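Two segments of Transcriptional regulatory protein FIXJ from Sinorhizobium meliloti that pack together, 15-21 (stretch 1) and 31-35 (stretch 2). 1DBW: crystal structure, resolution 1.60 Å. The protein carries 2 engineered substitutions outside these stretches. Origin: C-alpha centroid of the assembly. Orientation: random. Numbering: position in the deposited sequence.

Stretch 1, residues 15-21: VRKSLAF
Stretch 2 (31-35) KMHQS

Packing of a helical segment (15-21) of FIXJ against a strand that includes Lys 31 and Met 32, and the residues that follow. The helix, which extends beyond the stretch at both ends, runs nearly antiparallel to the strand: their N-to-C directions differ by 166°, and the axes approach to 9.2 Å. Register is set by Ala 20 and Met 32, whose CA atoms lie 6.8 Å apart. Helical phi/psi values stay near -62/-45, and the backbone hydrogen bonds Leu 19 N to Val 15 O (3.1 Å), Ala 20 N to Arg 16 O (2.9 Å) and Phe 21 N to Lys 17 O (2.8 Å) hold the turns. The backbone is extended from Lys 31 to His 33, with phi/psi of -133/128 at Lys 31, -99/130 at Met 32 and -110/134 at His 33; Gln 34 then turns to -66/-23 and Ser 35 reopens to -159/166. Val 15, modelled without its side chain, makes no contact. Arg 16 points its CA-to-CB bond toward stretch 2, with chi1 t, chi2 t, chi3 p and chi4 -132°. This carries its side chain past His 33 to Gln 34: Arg 16 CD lies 3.6 Å from His 33 O, and Arg 16 NH2 lies 3.6 Å from Gln 34 O, neither pair a hydrogen bond. Gln 34 CA sits over one face of the guanidinium, whereas Met 32 CE approaches its edge, 3.1 Å from Arg 16 NE. Arg 16 NE is buried without a polar partner; NH2 is satisfied elsewhere in the structure. Lys 17 directs its CA-to-CB bond away (chi1 m, the rest t), yet Lys 17 CA lies 4.0 Å from Met 32 SD and Lys 17 CG 4.3 Å from Met 32 CE. Ser 18 (chi1 t) faces away and Leu 19 (t, p) sideways, both out of contact. Ala 20, one turn after Arg 16, again points toward the strand; Ala 20 CB meets Met 32 SD at 3.6 Å, an apolar contact. Phe 21 (m, chi2 -169°) starts away, although Phe 21 CE2 comes to 4.9 Å from Met 32 SD. Met 32 thus links Arg 16, Lys 17 and Ala 20, with chi1 off-well at -114°, chi2 t and chi3 p. Lys 31 (t, t, t, p) and His 33 (m, chi2 -90°) point away. Gln 34 is modelled only to CB. Ser 35 (chi1 p) caps the helix that follows. The stretches together bury 270 Å².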

ATOM      1  N   VAL A  15      11.873   6.465   4.193  1.00 43.08           N
ATOM      2  CA  VAL A  15      10.817   6.692   3.215  1.00 40.27           C
ATOM      3  C   VAL A  15       9.435   6.391   3.769  1.00 38.05           C
ATOM      4  O   VAL A  15       8.445   7.041   3.398  1.00 37.79           O
ATOM      5  N   ARG A  16       9.385   5.386   4.642  1.00 37.78           N
ATOM      6  CA  ARG A  16       8.160   4.938   5.299  1.00 34.93           C
ATOM      7  C   ARG A  16       7.631   6.073   6.163  1.00 35.03           C
ATOM      8  O   ARG A  16       6.445   6.436   6.080  1.00 25.20           O
ATOM      9  CB  ARG A  16       8.460   3.707   6.171  1.00 38.76           C
ATOM     10  CG  ARG A  16       7.235   3.036   6.802  1.00 42.79           C
ATOM     11  CD  ARG A  16       7.597   1.728   7.525  1.00 45.82           C
ATOM     12  NE  ARG A  16       8.554   1.935   8.611  1.00 48.64           N
ATOM     13  CZ  ARG A  16       9.655   1.208   8.808  1.00 50.22           C
ATOM     14  NH1 ARG A  16      10.453   1.489   9.831  1.00 50.91           N
ATOM     15  NH2 ARG A  16       9.965   0.204   7.991  1.00 49.09           N
ATOM     16  N   LYS A  17       8.533   6.655   6.959  1.00 33.01           N
ATOM     17  CA  LYS A  17       8.184   7.768   7.849  1.00 35.38           C
ATOM     18  C   LYS A  17       7.706   8.978   7.039  1.00 33.23           C
ATOM     19  O   LYS A  17       6.690   9.584   7.370  1.00 33.02           O
ATOM     20  CB  LYS A  17       9.388   8.143   8.727  1.00 39.15           C
ATOM     21  CG  LYS A  17       9.905   6.962   9.555  1.00 45.55           C
ATOM     22  CD  LYS A  17      11.372   7.102   9.960  1.00 49.94           C
ATOM     23  CE  LYS A  17      11.919   5.750  10.413  1.00 53.31           C
ATOM     24  NZ  LYS A  17      13.359   5.787  10.808  1.00 56.90           N
ATOM     25  N   SER A  18       8.432   9.291   5.966  1.00 28.62           N
ATOM     26  CA  SER A  18       8.108  10.412   5.084  1.00 26.80           C
ATOM     27  C   SER A  18       6.673  10.337   4.546  1.00 21.31           C
ATOM     28  O   SER A  18       5.899  11.289   4.684  1.00 19.65           O
ATOM     29  CB  SER A  18       9.108  10.445   3.923  1.00 30.51           C
ATOM     30  OG  SER A  18       8.717  11.379   2.938  1.00 39.97           O
ATOM     31  N   LEU A  19       6.321   9.194   3.960  1.00 17.64           N
ATOM     32  CA  LEU A  19       4.977   8.986   3.402  1.00 17.07           C
ATOM     33  C   LEU A  19       3.933   9.012   4.507  1.00 12.94           C
ATOM     34  O   LEU A  19       2.933   9.721   4.404  1.00 15.61           O
ATOM     35  CB  LEU A  19       4.862   7.646   2.649  1.00 18.15           C
ATOM     36  CG  LEU A  19       3.474   7.370   2.030  1.00 18.95           C
ATOM     37  CD1 LEU A  19       3.081   8.535   1.103  1.00 17.16           C
ATOM     38  CD2 LEU A  19       3.470   6.058   1.228  1.00 18.66           C
ATOM     39  N   ALA A  20       4.190   8.260   5.575  1.00 14.86           N
ATOM     40  CA  ALA A  20       3.230   8.189   6.670  1.00 14.83           C
ATOM     41  C   ALA A  20       2.961   9.542   7.289  1.00 19.07           C
ATOM     42  O   ALA A  20       1.796   9.897   7.541  1.00 16.19           O
ATOM     43  CB  ALA A  20       3.722   7.219   7.742  1.00 20.03           C
ATOM     44  N   PHE A  21       4.036  10.278   7.575  1.00 16.53           N
ATOM     45  CA  PHE A  21       3.898  11.602   8.179  1.00 20.03           C
ATOM     46  C   PHE A  21       3.141  12.543   7.247  1.00 18.45           C
ATOM     47  O   PHE A  21       2.288  13.318   7.692  1.00 18.23           O
ATOM     48  CB  PHE A  21       5.260  12.183   8.550  1.00 24.95           C
ATOM     49  CG  PHE A  21       5.933  11.476   9.707  1.00 32.51           C
ATOM     50  CD1 PHE A  21       7.065  12.026  10.310  1.00 36.24           C
ATOM     51  CD2 PHE A  21       5.414  10.284  10.225  1.00 35.52           C
ATOM     52  CE1 PHE A  21       7.668  11.401  11.417  1.00 38.72           C
ATOM     53  CE2 PHE A  21       6.014   9.655  11.330  1.00 39.60           C
ATOM     54  CZ  PHE A  21       7.140  10.219  11.924  1.00 37.73           C
ATOM     55  N   LYS A  31      -1.389   3.842   9.643  1.00 10.21           N
ATOM     56  CA  LYS A  31      -0.679   2.876  10.506  1.00  7.81           C
ATOM     57  C   LYS A  31       0.515   2.386   9.695  1.00 10.67           C
ATOM     58  O   LYS A  31       0.340   1.920   8.562  1.00 10.38           O
ATOM     59  CB  LYS A  31      -1.592   1.716  10.823  1.00  6.71           C
ATOM     60  CG  LYS A  31      -0.980   0.736  11.852  1.00 11.96           C
ATOM     61  CD  LYS A  31      -1.945  -0.449  12.117  1.00 12.00           C
ATOM     62  CE  LYS A  31      -1.308  -1.505  13.011  1.00 14.44           C
ATOM     63  NZ  LYS A  31      -1.309  -1.119  14.468  1.00 16.08           N
ATOM     64  N   MET A  32       1.699   2.470  10.303  1.00 10.86           N
ATOM     65  CA  MET A  32       2.952   2.057   9.666  1.00 13.55           C
ATOM     66  C   MET A  32       3.299   0.675  10.156  1.00 14.42           C
ATOM     67  O   MET A  32       3.355   0.428  11.361  1.00 16.34           O
ATOM     68  CB  MET A  32       4.091   2.980  10.092  1.00 16.68           C
ATOM     69  CG  MET A  32       4.681   3.825   8.999  1.00 31.79           C
ATOM     70  SD  MET A  32       5.861   5.007   9.684  1.00 37.14           S
ATOM     71  CE  MET A  32       7.050   3.903  10.475  1.00 40.34           C
ATOM     72  N   HIS A  33       3.593  -0.217   9.225  1.00 16.89           N
ATOM     73  CA  HIS A  33       3.962  -1.585   9.581  1.00 18.83           C
ATOM     74  C   HIS A  33       5.436  -1.706   9.270  1.00 23.92           C
ATOM     75  O   HIS A  33       5.864  -1.323   8.197  1.00 21.99           O
ATOM     76  CB  HIS A  33       3.156  -2.576   8.742  1.00 18.87           C
ATOM     77  CG  HIS A  33       1.684  -2.489   8.991  1.00 17.82           C
ATOM     78  ND1 HIS A  33       1.044  -3.247   9.955  1.00 17.30           N
ATOM     79  CD2 HIS A  33       0.741  -1.671   8.462  1.00 16.91           C
ATOM     80  CE1 HIS A  33      -0.233  -2.897  10.003  1.00 15.25           C
ATOM     81  NE2 HIS A  33      -0.440  -1.945   9.109  1.00 13.12           N
ATOM     82  N   GLN A  34       6.187  -2.275  10.201  1.00 29.10           N
ATOM     83  CA  GLN A  34       7.637  -2.419  10.047  1.00 33.87           C
ATOM     84  C   GLN A  34       8.071  -3.355   8.932  1.00 32.68           C
ATOM     85  O   GLN A  34       9.188  -3.246   8.438  1.00 35.15           O
ATOM     86  CB  GLN A  34       8.256  -2.843  11.361  1.00 37.31           C
ATOM     87  N   SER A  35       7.193  -4.274   8.532  1.00 29.93           N
ATOM     88  CA  SER A  35       7.527  -5.207   7.460  1.00 26.51           C
ATOM     89  C   SER A  35       6.303  -5.819   6.796  1.00 23.51           C
ATOM     90  O   SER A  35       5.195  -5.758   7.333  1.00 24.95           O
ATOM     91  CB  SER A  35       8.397  -6.358   8.004  1.00 24.58           C
ATOM     92  OG  SER A  35       7.667  -7.152   8.932  1.00 24.83           O
TER